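Local coordinates for RNA polymerase II subunit A C-terminal domain phosphatase SSU72 (Homo sapiens, PDB 4H3K), which removes phosphate from serine and threonine residues of the C-terminal domain of RNA polymerase II and takes part in RNA processing, termination and pre-mRNA polyadenylation, at residues B[33-38]-B[79-84]; B[44-47]-B[52-55]; B[116-121]-B[140-145]. The protein carries 1 engineered substitution. All blocks are in the same frame, centred on the assembly; numbering follows the deposited sequence.

Contact 1: B[33-38]-B[79-84]; sequences SSNQNR and TTYDQM. With PO4 (phosphate ion), chain F.
The CA atoms of Q36 and Y81, the nearest pair between loop 33-38 and the start of helix 81-98, stand 8.7 Å apart, so side chains must bridge the gap. Y81 and Q36 share this about equally; Y81 donates a hydrogen bond from OH to the backbone O of N35 at 2.9 Å. The C=O...donor angle of 166° makes the hydroxyl meet the carbonyl almost end-on, and the oxygen lies in the plane of the tyrosine ring, at its edge. Q36 also comes to the ring edge, with OE1 3.4 Å from Y81 CE1. A bend at chi2 (-69°) turns its chain end toward the helix; the amide lies nearly perpendicular to the ring (88°). The same amide reaches M84 from the opposite direction, NE2 lying 3.2 Å from SD, a close approach of nitrogen and sulfur.

Loop 33-38 also wraps a phosphate ion, probably from the crystallisation liquor. Backbone N-H groups of S33 and S34 converge on its O4, those of Q36 and N37 on O1, and that of R38 on O3. The R38 guanidinium grips it with its edge, the phosphorus lying in its plane: NE meets O3 at 2.6 Å and NH2 meets O4 at 2.8 Å. NH1 makes a salt bridge to E132 and a hydrogen bond to the I161 carbonyl. With S32 OG as a further partner, this is the phosphate-binding loop of the C-x5-R phosphatases; S32 lies where the family has its nucleophilic cysteine and is probably the engineered substitution. The bond from Y81 thus ends on the loop whose N-H groups line the anion site. Around it, M104 and L105 of helix 101-109 and V62 and L64 of strand 62-64 pack on Q36, while H165 and A168 of helix 165-184 cover N37.

Contact 2: B[44-47]-B[52-55]; sequences NILS and SVRS
V53 packs against the last turn of helix 38-48, meeting L46 and S47, and it supplies 68 of the 123 Å² buried between 44-47 and 52-55. Its two methyl groups divide the work. CG1 presses on the helix backbone, 3.6 Å from S47 N, and also touches L46 CB at 3.9 Å. CG2 faces the end of the leucine, with L46 CD1 4.1 Å away. The two methyls reach S47 and L46 separately because chi1 of V53 is 53°, which puts CG1 between the backbone N and carbonyl carbon and CG2 opposite the N. L46 crosses it at about a right angle, its CB against CG1 and its CD1 near CG2. No hydrogen bond joins the two segments; the close part is purely van der Waals.

These segments belong to the beta-alpha-beta unit formed by strand 27-32, helix 38-48 and strand 52-57, in which the two strands lie side by side and parallel. L46 points into the space between helix and sheet, where V30 of strand 27-32 and I175 and C179 of helix 165-184 also touch it, and V53 additionally meets H43.

The other flank is looser. S47 is solvent-exposed and, of its side chain, only CB touches V53, 3.9 Å from CG1. Its chi1 of 171° sets OG beside the carbonyl carbon, leaving the hydroxyl 4.8 Å from V53 CG1, beyond van der Waals contact. Along the strand, R54 serves a different neighbourhood, making salt bridges to D123 and E116, and S55 OG forms hydrogen bonds with H43 ND1 and K112 NZ.

Contact 3: B[116-121]-B[140-145]; sequences ERFQNC and VEDLNS
F118 and D142 both carry CG anti to the backbone N (chi1 -175° and -172°), which extends the ring and the carboxylate toward each other across the gap between the 3-10 turn 118-120 and helix 133-145. D142 OD2 ends up 3.4 Å from F118 CD2 and equally 3.4 Å from Q119 CA, wedged against the turn. Ring and carboxylate planes are 76° apart, and no hydrogen bond crosses the contact. The charge of OD2 is met instead by a salt bridge to R146, which also makes weak bonds to the F118 and C121 carbonyls and so joins D142 to the turn.

Deeper in, L143 CD2 rests 4.0 Å from F118 CZ, the two side chains crossing at about a right angle. Q119 adds its aliphatic part, CG lying 3.7 Å from D142 CG. On the helix, S145 N and OG approach the D142 carbonyl oxygen from one face of its plane, giving that oxygen two donors. L143 also touches C212 of strand 207-213, and with F118 it meets I128 of strand 127-130; the contact thus lies where helix 133-145 packs on the central sheet of an alpha/beta fold.

The centres of contacts 1 and 2 are about 16 Å apart, and each lies about 18 Å from the centre of contact 3. Along the chain, contact 2 is nested within the loop closed by contact 1, and contact 3 follows both. Helix 38-48 starts in the phosphate loop and ends in contact 2, so its beta-alpha-beta unit carries contact 2 and the loop half of contact 1, whose other half begins helix 81-98. Contact 3 joins segment 116-121 to helix 133-145, whose L143 touches strands 127-130 and 207-213 of the five-stranded sheet (order 2-1-3-4-5). A salt bridge from R54 NH2 to E116 OE1, 3.1 Å long, ties strand 52-57 to segment 116-121.

Contact 1: B[33-38]-B[79-84]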
loop_
_atom_site.group_PDB
_atom_site.type_symbol
_atom_site.label_atom_id
_atom_site.label_comp_id
_atom_site.label_asym_id
_atom_site.label_seq_id
_atom_site.Cartn_x
_atom_site.Cartn_y
_atom_site.Cartn_z
ATOM N N SER B 33 -21.155 0.457 5.781
ATOM C CA SER B 33 -21.411 1.875 6.084
ATOM C C SER B 33 -21.469 2.175 7.572
ATOM O O SER B 33 -20.774 3.080 8.072
ATOM C CB SER B 33 -22.658 2.358 5.360
ATOM O OG SER B 33 -22.712 3.753 5.529
ATOM N N SER B 34 -22.256 1.381 8.289
ATOM C CA SER B 34 -22.494 1.593 9.718
ATOM C C SER B 34 -21.720 0.630 10.627
ATOM O O SER B 34 -21.787 0.773 11.836
ATOM C CB SER B 34 -23.986 1.472 10.004
ATOM O OG SER B 34 -24.695 2.479 9.290
ATOM N N ASN B 35 -20.995 -0.336 10.037
ATOM C CA ASN B 35 -20.351 -1.453 10.788
ATOM C C ASN B 35 -21.353 -2.114 11.740
ATOM O O ASN B 35 -21.078 -2.322 12.946
ATOM C CB ASN B 35 -19.105 -0.966 11.527
ATOM C CG ASN B 35 -18.200 -2.088 11.979
ATOM O OD1 ASN B 35 -18.205 -3.238 11.443
ATOM N ND2 ASN B 35 -17.383 -1.772 12.950
ATOM N N GLN B 36 -22.516 -2.453 11.191
ATOM C CA GLN B 36 -23.580 -3.084 11.994
ATOM C C GLN B 36 -24.003 -4.438 11.431
ATOM O O GLN B 36 -24.247 -5.373 12.189
ATOM C CB GLN B 36 -24.810 -2.198 12.013
ATOM C CG GLN B 36 -24.663 -0.947 12.869
ATOM C CD GLN B 36 -24.601 -1.303 14.360
ATOM O OE1 GLN B 36 -24.882 -2.429 14.746
ATOM N NE2 GLN B 36 -24.207 -0.347 15.185
ATOM N N ASN B 37 -24.105 -4.504 10.095
ATOM C CA ASN B 37 -24.781 -5.604 9.427
ATOM C C ASN B 37 -23.870 -6.357 8.436
ATOM O O ASN B 37 -23.373 -7.410 8.767
ATOM C CB ASN B 37 -26.085 -5.090 8.771
ATOM C CG ASN B 37 -26.844 -6.180 8.005
ATOM O OD1 ASN B 37 -27.497 -5.911 6.987
ATOM N ND2 ASN B 37 -26.775 -7.390 8.496
ATOM N N ARG B 38 -23.653 -5.820 7.235
ATOM C CA ARG B 38 -22.867 -6.543 6.224
ATOM C C ARG B 38 -21.434 -6.881 6.673
ATOM O O ARG B 38 -20.966 -8.020 6.524
ATOM C CB ARG B 38 -22.912 -5.782 4.902
ATOM C CG ARG B 38 -24.344 -5.706 4.364
ATOM C CD ARG B 38 -24.482 -4.597 3.339
ATOM N NE ARG B 38 -24.354 -3.264 3.953
ATOM C CZ ARG B 38 -24.251 -2.134 3.266
ATOM N NH1 ARG B 38 -24.259 -2.166 1.939
ATOM N NH2 ARG B 38 -24.125 -0.958 3.896
ATOM N N THR B 79 -20.898 5.261 20.258
ATOM C CA THR B 79 -21.900 4.532 21.018
ATOM C C THR B 79 -21.700 3.016 20.908
ATOM O O THR B 79 -21.496 2.472 19.837
ATOM C CB THR B 79 -23.306 4.883 20.519
ATOM O OG1 THR B 79 -23.507 6.300 20.580
ATOM C CG2 THR B 79 -24.355 4.185 21.333
ATOM N N THR B 80 -21.773 2.359 22.051
ATOM C CA THR B 80 -21.608 0.917 22.206
ATOM C C THR B 80 -22.799 0.131 21.621
ATOM O O THR B 80 -23.931 0.638 21.594
ATOM C CB THR B 80 -21.376 0.671 23.739
ATOM O OG1 THR B 80 -19.995 0.386 23.967
ATOM C CG2 THR B 80 -22.203 -0.408 24.307
ATOM N N TYR B 81 -22.546 -1.072 21.103
ATOM C CA TYR B 81 -23.644 -1.937 20.648
ATOM C C TYR B 81 -24.653 -2.183 21.776
ATOM O O TYR B 81 -25.873 -2.225 21.557
ATOM C CB TYR B 81 -23.125 -3.282 20.144
ATOM C CG TYR B 81 -22.261 -3.211 18.881
ATOM C CD1 TYR B 81 -22.796 -2.795 17.660
ATOM C CD2 TYR B 81 -20.918 -3.596 18.915
ATOM C CE1 TYR B 81 -21.999 -2.751 16.481
ATOM C CE2 TYR B 81 -20.112 -3.559 17.755
ATOM C CZ TYR B 81 -20.661 -3.136 16.550
ATOM O OH TYR B 81 -19.867 -3.121 15.432
ATOM N N ASP B 82 -24.118 -2.372 22.974
ATOM C CA ASP B 82 -24.927 -2.555 24.183
ATOM C C ASP B 82 -25.799 -1.328 24.478
ATOM O O ASP B 82 -26.971 -1.475 24.815
ATOM C CB ASP B 82 -24.012 -2.880 25.360
ATOM C CG ASP B 82 -24.768 -3.385 26.548
ATOM O OD1 ASP B 82 -25.297 -4.508 26.464
ATOM O OD2 ASP B 82 -24.850 -2.641 27.545
ATOM N N GLN B 83 -25.251 -0.125 24.333
ATOM C CA GLN B 83 -26.064 1.091 24.502
ATOM C C GLN B 83 -27.190 1.140 23.464
ATOM O O GLN B 83 -28.323 1.453 23.803
ATOM C CB GLN B 83 -25.210 2.370 24.493
ATOM C CG GLN B 83 -24.293 2.468 25.701
ATOM C CD GLN B 83 -23.247 3.562 25.586
ATOM O OE1 GLN B 83 -22.542 3.669 24.592
ATOM N NE2 GLN B 83 -23.135 4.381 26.629
ATOM N N MET B 84 -26.890 0.763 22.219
ATOM C CA MET B 84 -27.906 0.719 21.157
ATOM C C MET B 84 -28.986 -0.303 21.464
ATOM O O MET B 84 -30.181 -0.054 21.241
ATOM C CB MET B 84 -27.284 0.410 19.788
ATOM C CG MET B 84 -26.447 1.521 19.235
ATOM S SD MET B 84 -25.518 0.953 17.796
ATOM C CE MET B 84 -24.093 2.028 17.939
HETATM P P PO4 F . -24.050 -1.938 7.498
HETATM O O1 PO4 F . -23.015 -2.243 8.537
HETATM O O2 PO4 F . -25.417 -1.671 8.146
HETATM O O3 PO4 F . -24.232 -3.098 6.538
HETATM O O4 PO4 F . -23.696 -0.744 6.659
#

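Contact 2: B[44-47]-B[52-55]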
loop_
_atom_site.group_PDB
_atom_site.type_symbol
_atom_site.label_atom_id
_atom_site.label_comp_id
_atom_site.label_asym_id
_atom_site.label_seq_id
_atom_site.Cartn_x
_atom_site.Cartn_y
_atom_site.Cartn_z
ATOM N N ASN B 44 -17.919 -12.066 11.507
ATOM C CA ASN B 44 -18.280 -13.283 12.232
ATOM C C ASN B 44 -17.901 -14.563 11.455
ATOM O O ASN B 44 -17.209 -15.436 12.009
ATOM C CB ASN B 44 -19.769 -13.256 12.639
ATOM C CG ASN B 44 -20.152 -14.391 13.623
ATOM O OD1 ASN B 44 -20.926 -15.287 13.270
ATOM N ND2 ASN B 44 -19.595 -14.362 14.832
ATOM N N ILE B 45 -18.326 -14.681 10.194
ATOM C CA ILE B 45 -18.021 -15.890 9.403
ATOM C C ILE B 45 -16.489 -16.034 9.218
ATOM O O ILE B 45 -15.913 -17.110 9.461
ATOM C CB ILE B 45 -18.733 -15.886 7.998
ATOM C CG1 ILE B 45 -20.281 -15.818 8.133
ATOM C CG2 ILE B 45 -18.345 -17.138 7.163
ATOM C CD1 ILE B 45 -20.859 -16.506 9.313
ATOM N N LEU B 46 -15.823 -14.947 8.815
ATOM C CA LEU B 46 -14.369 -15.017 8.555
ATOM C C LEU B 46 -13.634 -15.408 9.823
ATOM O O LEU B 46 -12.775 -16.286 9.794
ATOM C CB LEU B 46 -13.828 -13.714 7.967
ATOM C CG LEU B 46 -14.257 -13.465 6.500
ATOM C CD1 LEU B 46 -13.960 -12.061 6.090
ATOM C CD2 LEU B 46 -13.552 -14.399 5.507
ATOM N N SER B 47 -14.005 -14.766 10.936
ATOM C CA SER B 47 -13.332 -15.013 12.206
ATOM C C SER B 47 -13.479 -16.490 12.594
ATOM O O SER B 47 -12.512 -17.123 12.979
ATOM C CB SER B 47 -13.890 -14.097 13.285
ATOM O OG SER B 47 -13.389 -14.481 14.534
ATOM N N SER B 52 -7.702 -13.780 9.962
ATOM C CA SER B 52 -7.424 -12.609 10.739
ATOM C C SER B 52 -8.257 -11.517 10.087
ATOM O O SER B 52 -8.055 -11.184 8.935
ATOM C CB SER B 52 -5.921 -12.312 10.643
ATOM O OG SER B 52 -5.632 -11.013 11.119
ATOM N N VAL B 53 -9.243 -11.016 10.809
ATOM C CA VAL B 53 -10.195 -10.074 10.251
ATOM C C VAL B 53 -10.505 -8.917 11.206
ATOM O O VAL B 53 -10.565 -9.099 12.402
ATOM C CB VAL B 53 -11.477 -10.806 9.758
ATOM C CG1 VAL B 53 -12.098 -11.690 10.850
ATOM C CG2 VAL B 53 -12.515 -9.820 9.154
ATOM N N ARG B 54 -10.669 -7.725 10.638
ATOM C CA ARG B 54 -11.181 -6.582 11.360
ATOM C C ARG B 54 -12.306 -6.017 10.488
ATOM O O ARG B 54 -12.388 -6.304 9.286
ATOM C CB ARG B 54 -10.094 -5.516 11.563
ATOM C CG ARG B 54 -8.779 -5.977 12.236
ATOM C CD ARG B 54 -8.648 -5.569 13.692
ATOM N NE ARG B 54 -9.338 -4.314 14.059
ATOM C CZ ARG B 54 -8.762 -3.123 14.244
ATOM N NH1 ARG B 54 -7.456 -2.931 14.058
ATOM N NH2 ARG B 54 -9.514 -2.091 14.610
ATOM N N SER B 55 -13.174 -5.224 11.095
ATOM C CA SER B 55 -14.294 -4.682 10.376
ATOM C C SER B 55 -14.525 -3.233 10.756
ATOM O O SER B 55 -14.181 -2.806 11.863
ATOM C CB SER B 55 -15.539 -5.523 10.657
ATOM O OG SER B 55 -15.942 -5.376 11.997
#

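Contact 3: B[116-121]-B[140-145]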
loop_
_atom_site.group_PDB
_atom_site.type_symbol
_atom_site.label_atom_id
_atom_site.label_comp_id
_atom_site.label_asym_id
_atom_site.label_seq_id
_atom_site.Cartn_x
_atom_site.Cartn_y
_atom_site.Cartn_z
ATOM N N GLU B 116 -16.604 0.563 14.512
ATOM C CA GLU B 116 -15.370 1.308 14.303
ATOM C C GLU B 116 -15.373 2.024 12.946
ATOM O O GLU B 116 -15.762 1.427 11.937
ATOM C CB GLU B 116 -14.156 0.370 14.403
ATOM C CG GLU B 116 -14.026 -0.300 15.799
ATOM C CD GLU B 116 -13.034 -1.438 15.803
ATOM O OE1 GLU B 116 -11.937 -1.241 16.329
ATOM O OE2 GLU B 116 -13.325 -2.522 15.273
ATOM N N ARG B 117 -14.950 3.289 12.952
ATOM C CA ARG B 117 -14.790 4.068 11.742
ATOM C C ARG B 117 -13.480 3.709 11.049
ATOM O O ARG B 117 -12.394 3.811 11.660
ATOM C CB ARG B 117 -14.744 5.565 12.033
ATOM C CG ARG B 117 -16.017 6.138 12.617
ATOM C CD ARG B 117 -16.040 7.699 12.662
ATOM N NE ARG B 117 -15.459 8.421 11.512
ATOM C CZ ARG B 117 -15.983 8.508 10.286
ATOM N NH1 ARG B 117 -17.101 7.877 9.982
ATOM N NH2 ARG B 117 -15.374 9.237 9.360
ATOM N N PHE B 118 -13.580 3.326 9.781
ATOM C CA PHE B 118 -12.391 3.047 8.963
ATOM C C PHE B 118 -11.384 4.216 8.951
ATOM O O PHE B 118 -10.168 4.027 9.059
ATOM C CB PHE B 118 -12.814 2.765 7.519
ATOM C CG PHE B 118 -11.677 2.345 6.639
ATOM C CD1 PHE B 118 -11.312 1.002 6.549
ATOM C CD2 PHE B 118 -10.987 3.285 5.883
ATOM C CE1 PHE B 118 -10.244 0.613 5.725
ATOM C CE2 PHE B 118 -9.942 2.915 5.059
ATOM C CZ PHE B 118 -9.557 1.571 4.984
ATOM N N GLN B 119 -11.909 5.419 8.782
ATOM C CA GLN B 119 -11.053 6.597 8.642
ATOM C C GLN B 119 -10.234 6.866 9.912
ATOM O O GLN B 119 -9.271 7.632 9.864
ATOM C CB GLN B 119 -11.871 7.826 8.220
ATOM C CG GLN B 119 -12.547 7.686 6.854
ATOM C CD GLN B 119 -13.984 7.119 6.869
ATOM O OE1 GLN B 119 -14.767 7.469 6.004
ATOM N NE2 GLN B 119 -14.316 6.256 7.827
ATOM N N ASN B 120 -10.594 6.219 11.027
ATOM C CA ASN B 120 -9.866 6.399 12.308
ATOM C C ASN B 120 -8.805 5.377 12.592
ATOM O O ASN B 120 -7.996 5.576 13.496
ATOM C CB ASN B 120 -10.804 6.386 13.517
ATOM C CG ASN B 120 -11.755 7.542 13.525
ATOM O OD1 ASN B 120 -11.468 8.619 12.979
ATOM N ND2 ASN B 120 -12.917 7.328 14.134
ATOM N N CYS B 121 -8.820 4.269 11.866
ATOM C CA CYS B 121 -7.863 3.201 12.146
ATOM C C CYS B 121 -6.607 3.317 11.295
ATOM O O CYS B 121 -6.629 3.919 10.219
ATOM C CB CYS B 121 -8.496 1.821 11.961
ATOM S SG CYS B 121 -7.511 0.473 12.670
ATOM N N VAL B 140 -11.215 4.261 -0.602
ATOM C CA VAL B 140 -10.171 4.727 -1.528
ATOM C C VAL B 140 -9.791 6.200 -1.310
ATOM O O VAL B 140 -8.591 6.540 -1.279
ATOM C CB VAL B 140 -10.565 4.453 -2.997
ATOM C CG1 VAL B 140 -9.583 5.130 -3.964
ATOM C CG2 VAL B 140 -10.580 2.935 -3.241
ATOM N N GLU B 141 -10.800 7.060 -1.140
ATOM C CA GLU B 141 -10.522 8.457 -0.852
ATOM C C GLU B 141 -9.642 8.585 0.388
ATOM O O GLU B 141 -8.672 9.341 0.389
ATOM C CB GLU B 141 -11.800 9.263 -0.624
ATOM C CG GLU B 141 -11.437 10.773 -0.464
ATOM C CD GLU B 141 -12.624 11.692 -0.527
ATOM O OE1 GLU B 141 -13.758 11.205 -0.324
ATOM O OE2 GLU B 141 -12.412 12.908 -0.785
ATOM N N ASP B 142 -10.006 7.868 1.452
ATOM C CA ASP B 142 -9.242 7.907 2.684
ATOM C C ASP B 142 -7.772 7.446 2.468
ATOM O O ASP B 142 -6.840 8.187 2.749
ATOM C CB ASP B 142 -9.917 7.026 3.734
ATOM C CG ASP B 142 -9.296 7.175 5.089
ATOM O OD1 ASP B 142 -8.872 8.293 5.413
ATOM O OD2 ASP B 142 -9.212 6.193 5.838
ATOM N N LEU B 143 -7.565 6.220 1.995
ATOM C CA LEU B 143 -6.196 5.712 1.829
ATOM C C LEU B 143 -5.359 6.532 0.843
ATOM O O LEU B 143 -4.150 6.706 1.036
ATOM C CB LEU B 143 -6.234 4.244 1.366
ATOM C CG LEU B 143 -6.926 3.285 2.343
ATOM C CD1 LEU B 143 -7.007 1.859 1.747
ATOM C CD2 LEU B 143 -6.204 3.297 3.742
ATOM N N ASN B 144 -5.994 7.045 -0.210
ATOM C CA ASN B 144 -5.273 7.858 -1.193
ATOM C C ASN B 144 -4.870 9.228 -0.627
ATOM O O ASN B 144 -3.979 9.874 -1.166
ATOM C CB ASN B 144 -6.095 8.050 -2.480
ATOM C CG ASN B 144 -5.297 8.772 -3.587
ATOM O OD1 ASN B 144 -4.334 8.225 -4.132
ATOM N ND2 ASN B 144 -5.703 10.000 -3.918
ATOM N N SER B 145 -5.520 9.670 0.438
ATOM C CA SER B 145 -5.160 10.946 1.090
ATOM C C SER B 145 -4.164 10.764 2.267
ATOM O O SER B 145 -3.701 11.736 2.834
ATOM C CB SER B 145 -6.425 11.655 1.563
ATOM O OG SER B 145 -6.959 10.935 2.652
#